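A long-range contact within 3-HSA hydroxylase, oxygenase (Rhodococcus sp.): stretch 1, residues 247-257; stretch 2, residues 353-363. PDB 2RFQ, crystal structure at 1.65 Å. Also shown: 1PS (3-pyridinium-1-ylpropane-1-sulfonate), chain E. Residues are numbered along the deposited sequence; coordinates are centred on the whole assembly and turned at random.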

# COMPACT_ATOMS: atom_id res chain seq x y z
N GLY A 247 16.93 -11.43 -8.14
CA GLY A 247 16.97 -12.57 -9.07
C GLY A 247 15.82 -13.56 -8.84
O GLY A 247 15.22 -14.04 -9.80
N MSE A 248 15.53 -13.86 -7.57
CA MSE A 248 14.39 -14.72 -7.22
C MSE A 248 13.09 -14.14 -7.80
O MSE A 248 12.24 -14.90 -8.31
N ALA A 249 12.97 -12.81 -7.79
CA ALA A 249 11.77 -12.16 -8.30
C ALA A 249 11.68 -12.33 -9.82
O ALA A 249 10.58 -12.59 -10.36
N TYR A 250 12.81 -12.20 -10.51
CA TYR A 250 12.83 -12.46 -11.96
C TYR A 250 12.36 -13.89 -12.26
O TYR A 250 11.54 -14.13 -13.18
N GLY A 251 12.87 -14.83 -11.47
CA GLY A 251 12.54 -16.25 -11.67
C GLY A 251 11.07 -16.51 -11.42
O GLY A 251 10.41 -17.22 -12.19
N ALA A 252 10.57 -15.92 -10.33
CA ALA A 252 9.15 -16.05 -9.97
C ALA A 252 8.28 -15.46 -11.08
O ALA A 252 7.25 -16.05 -11.47
N TYR A 253 8.67 -14.29 -11.56
CA TYR A 253 7.93 -13.63 -12.65
C TYR A 253 7.87 -14.51 -13.91
O TYR A 253 6.78 -14.77 -14.47
N ASP A 254 9.02 -15.01 -14.33
CA ASP A 254 9.08 -15.82 -15.55
C ASP A 254 8.27 -17.11 -15.38
O ASP A 254 7.55 -17.51 -16.31
N ALA A 255 8.36 -17.74 -14.20
CA ALA A 255 7.64 -19.00 -13.95
C ALA A 255 6.14 -18.72 -14.03
O ALA A 255 5.38 -19.44 -14.70
N HIS A 256 5.72 -17.63 -13.38
CA HIS A 256 4.31 -17.24 -13.35
C HIS A 256 3.78 -16.92 -14.73
O HIS A 256 2.74 -17.45 -15.15
N VAL A 257 4.50 -16.08 -15.46
CA VAL A 257 4.03 -15.72 -16.82
C VAL A 257 4.02 -16.92 -17.78
O VAL A 257 3.09 -17.05 -18.58
N THR A 353 6.62 -26.97 -6.47
CA THR A 353 6.47 -26.07 -7.63
C THR A 353 7.26 -24.76 -7.41
O THR A 353 7.51 -24.35 -6.26
N PRO A 354 7.73 -24.14 -8.51
CA PRO A 354 8.66 -23.01 -8.34
C PRO A 354 8.14 -21.75 -7.62
O PRO A 354 8.88 -21.18 -6.81
N LEU A 355 6.91 -21.33 -7.88
CA LEU A 355 6.54 -19.99 -7.41
C LEU A 355 6.45 -19.92 -5.88
O LEU A 355 6.95 -18.93 -5.27
N GLN A 356 5.83 -20.93 -5.25
CA GLN A 356 5.75 -20.95 -3.78
C GLN A 356 7.16 -21.03 -3.16
O GLN A 356 7.38 -20.52 -2.06
N ARG A 357 8.09 -21.69 -3.87
CA ARG A 357 9.48 -21.76 -3.38
C ARG A 357 10.16 -20.39 -3.43
O ARG A 357 10.80 -20.00 -2.45
N PHE A 358 10.05 -19.67 -4.56
CA PHE A 358 10.62 -18.33 -4.63
C PHE A 358 10.02 -17.44 -3.56
O PHE A 358 10.71 -16.59 -2.98
N TRP A 359 8.72 -17.64 -3.30
CA TRP A 359 8.00 -16.85 -2.28
C TRP A 359 8.61 -17.09 -0.90
O TRP A 359 9.01 -16.14 -0.23
N ARG A 360 8.72 -18.35 -0.49
CA ARG A 360 9.31 -18.64 0.82
C ARG A 360 10.76 -18.22 0.89
O ARG A 360 11.22 -17.66 1.91
N ASP A 361 11.48 -18.47 -0.20
CA ASP A 361 12.91 -18.12 -0.26
C ASP A 361 13.17 -16.61 -0.09
O ASP A 361 14.09 -16.21 0.64
N ALA A 362 12.37 -15.79 -0.79
CA ALA A 362 12.53 -14.32 -0.72
C ALA A 362 12.20 -13.83 0.68
O ALA A 362 12.90 -12.99 1.24
N HIS A 363 11.14 -14.40 1.28
CA HIS A 363 10.78 -13.97 2.63
C HIS A 363 11.83 -14.39 3.66
O HIS A 363 12.04 -13.71 4.68

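Two nearly antiparallel helices, their directions 159° apart and their axes 9.1 Å at closest approach, meet here through apolar packing, with no hydrogen bond from one to the other. Small residues on the first helix make room for one large ring on the second. Phe 358 points toward the partner with chi1 in m, and its ring lies against backbone: Met 248 O is 3.6 Å from Phe 358 CD1 and Ala 252 N is 3.6 Å from Phe 358 CD2, both over one face. Those two polar atoms are already paired within their own helix, Ala 252 N donating to Met 248 O at 2.8 Å, so the ring covers satisfied groups. Gly 251 is the key to the fit, since a CB there would sit 2.7 Å from Phe 358 CZ, a clash.

Around the ring, side chain meets side chain. Ala 252 CB lies 3.9 Å from Phe 358 CB and 3.7 Å from Leu 355 CD1. Leu 355 (t, p) leaves its backbone sideways, but its end comes nearer the first helix; its CD2 also approaches His 256 ND1 at 4.1 Å, where His 256 has chi1 in t. At one end of the contact, Ala 255 CB meets Pro 354 CB at 4.3 Å. Towards the other, selenomethionine Met 248 (m, t, chi3 -138°) extends its SE to 3.7 Å from Asp 361 CB and 4.4 Å from Ala 362 CB.

Polar side chains find partners away from the seam. Gln 356 NE2 donates to Thr 353 O at 2.9 Å, while Gln 356 OE1 accepts from both Arg 360 NE and Arg 360 NH2, each at 3.0 Å. Asp 361 OD1 is bonded elsewhere in the structure.

The bound 1PS uses the start of the second helix: Leu 355 N donates to sulfonate O3 of 1PS at 3.0 Å.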

# COMPACT_ATOMS: atom_id res chain seq x y z
CB MSE A 248 14.29 -14.90 -5.70
CG MSE A 248 15.40 -15.79 -5.16
SE MSE A 248 15.22 -15.74 -3.19
CE MSE A 248 17.14 -15.61 -2.70
CB ALA A 249 11.74 -10.67 -7.86
CB TYR A 250 14.21 -12.23 -12.57
CG TYR A 250 14.51 -10.78 -12.91
CD1 TYR A 250 15.08 -9.94 -11.96
CD2 TYR A 250 14.17 -10.25 -14.15
CE1 TYR A 250 15.38 -8.60 -12.26
CE2 TYR A 250 14.45 -8.90 -14.46
CZ TYR A 250 15.05 -8.09 -13.49
OH TYR A 250 15.33 -6.77 -13.76
CB ALA A 252 8.88 -15.34 -8.66
CB TYR A 253 8.59 -12.28 -12.97
CG TYR A 253 7.84 -11.57 -14.06
CD1 TYR A 253 6.69 -10.84 -13.78
CD2 TYR A 253 8.26 -11.69 -15.39
CE1 TYR A 253 5.98 -10.21 -14.81
CE2 TYR A 253 7.55 -11.04 -16.45
CZ TYR A 253 6.41 -10.33 -16.13
OH TYR A 253 5.71 -9.70 -17.15
CB ASP A 254 10.53 -16.15 -15.89
CG ASP A 254 11.30 -14.95 -16.42
OD1 ASP A 254 10.69 -13.92 -16.85
OD2 ASP A 254 12.55 -15.04 -16.41
CB ALA A 255 8.01 -19.60 -12.56
CB HIS A 256 4.12 -16.03 -12.42
CG HIS A 256 2.72 -15.50 -12.39
ND1 HIS A 256 1.69 -16.14 -11.73
CD2 HIS A 256 2.18 -14.37 -12.93
CE1 HIS A 256 0.58 -15.43 -11.86
NE2 HIS A 256 0.86 -14.35 -12.57
CB VAL A 257 4.81 -14.51 -17.38
CG1 VAL A 257 4.46 -14.24 -18.88
CG2 VAL A 257 4.54 -13.28 -16.53
CB THR A 353 5.01 -25.80 -7.97
OG1 THR A 353 4.36 -25.14 -6.87
CG2 THR A 353 4.28 -27.14 -8.32
CB PRO A 354 9.10 -22.68 -9.78
CG PRO A 354 8.82 -23.91 -10.58
CD PRO A 354 7.59 -24.53 -9.92
CB LEU A 355 5.27 -19.51 -8.09
CG LEU A 355 4.70 -18.16 -7.71
CD1 LEU A 355 5.69 -17.01 -7.99
CD2 LEU A 355 3.39 -17.92 -8.50
CB GLN A 356 4.85 -22.06 -3.24
CG GLN A 356 5.20 -23.45 -3.74
CD GLN A 356 6.23 -24.17 -2.86
OE1 GLN A 356 6.24 -24.02 -1.64
NE2 GLN A 356 7.08 -25.02 -3.49
CB ARG A 357 10.29 -22.79 -4.18
CG ARG A 357 11.58 -23.17 -3.45
CD ARG A 357 12.42 -24.07 -4.31
NE ARG A 357 11.74 -25.33 -4.57
CZ ARG A 357 11.26 -25.71 -5.75
NH1 ARG A 357 11.39 -24.93 -6.82
NH2 ARG A 357 10.66 -26.90 -5.86
CB PHE A 358 10.35 -17.73 -6.00
CG PHE A 358 11.22 -18.30 -7.12
CD1 PHE A 358 12.62 -18.23 -7.05
CD2 PHE A 358 10.62 -18.84 -8.26
CE1 PHE A 358 13.42 -18.71 -8.11
CE2 PHE A 358 11.40 -19.35 -9.31
CZ PHE A 358 12.80 -19.27 -9.25
CB TRP A 359 6.49 -17.22 -2.35
CG TRP A 359 5.60 -16.55 -1.35
CD1 TRP A 359 5.30 -15.21 -1.26
CD2 TRP A 359 4.90 -17.20 -0.30
NE1 TRP A 359 4.43 -14.99 -0.19
CE2 TRP A 359 4.17 -16.20 0.41
CE3 TRP A 359 4.81 -18.54 0.11
CZ2 TRP A 359 3.34 -16.51 1.50
CZ3 TRP A 359 3.98 -18.85 1.22
CH2 TRP A 359 3.28 -17.84 1.90
CB ARG A 360 9.19 -20.13 1.13
CG ARG A 360 7.73 -20.52 1.45
CD ARG A 360 7.62 -22.02 1.77
NE ARG A 360 7.89 -22.87 0.61
CZ ARG A 360 9.02 -23.53 0.37
NH1 ARG A 360 10.06 -23.45 1.20
NH2 ARG A 360 9.13 -24.26 -0.73
CB ASP A 361 13.50 -18.61 -1.58
CG ASP A 361 13.74 -20.12 -1.61
OD1 ASP A 361 13.56 -20.82 -0.59
OD2 ASP A 361 14.08 -20.64 -2.70
CB ALA A 362 11.65 -13.62 -1.78
CB HIS A 363 9.38 -14.46 2.99
CG HIS A 363 8.31 -13.63 2.38
ND1 HIS A 363 7.85 -12.47 2.97
CD2 HIS A 363 7.65 -13.75 1.20
CE1 HIS A 363 6.93 -11.92 2.19
NE2 HIS A 363 6.80 -12.67 1.11
N1 1PS E . 1.67 -25.85 -10.98
C1 1PS E . 0.97 -26.46 -9.99
C2 1PS E . 0.94 -27.85 -9.89
C3 1PS E . 2.36 -26.56 -11.89
C4 1PS E . 2.36 -27.96 -11.84
C5 1PS E . 1.65 -28.61 -10.83
C6 1PS E . 1.69 -24.38 -11.07
C7 1PS E . 2.49 -23.74 -9.93
C8 1PS E . 2.64 -22.23 -10.14
S1 1PS E . 4.03 -21.84 -11.00
O1 1PS E . 3.88 -20.40 -11.33
O2 1PS E . 4.13 -22.62 -12.27
O3 1PS E . 5.22 -22.18 -10.16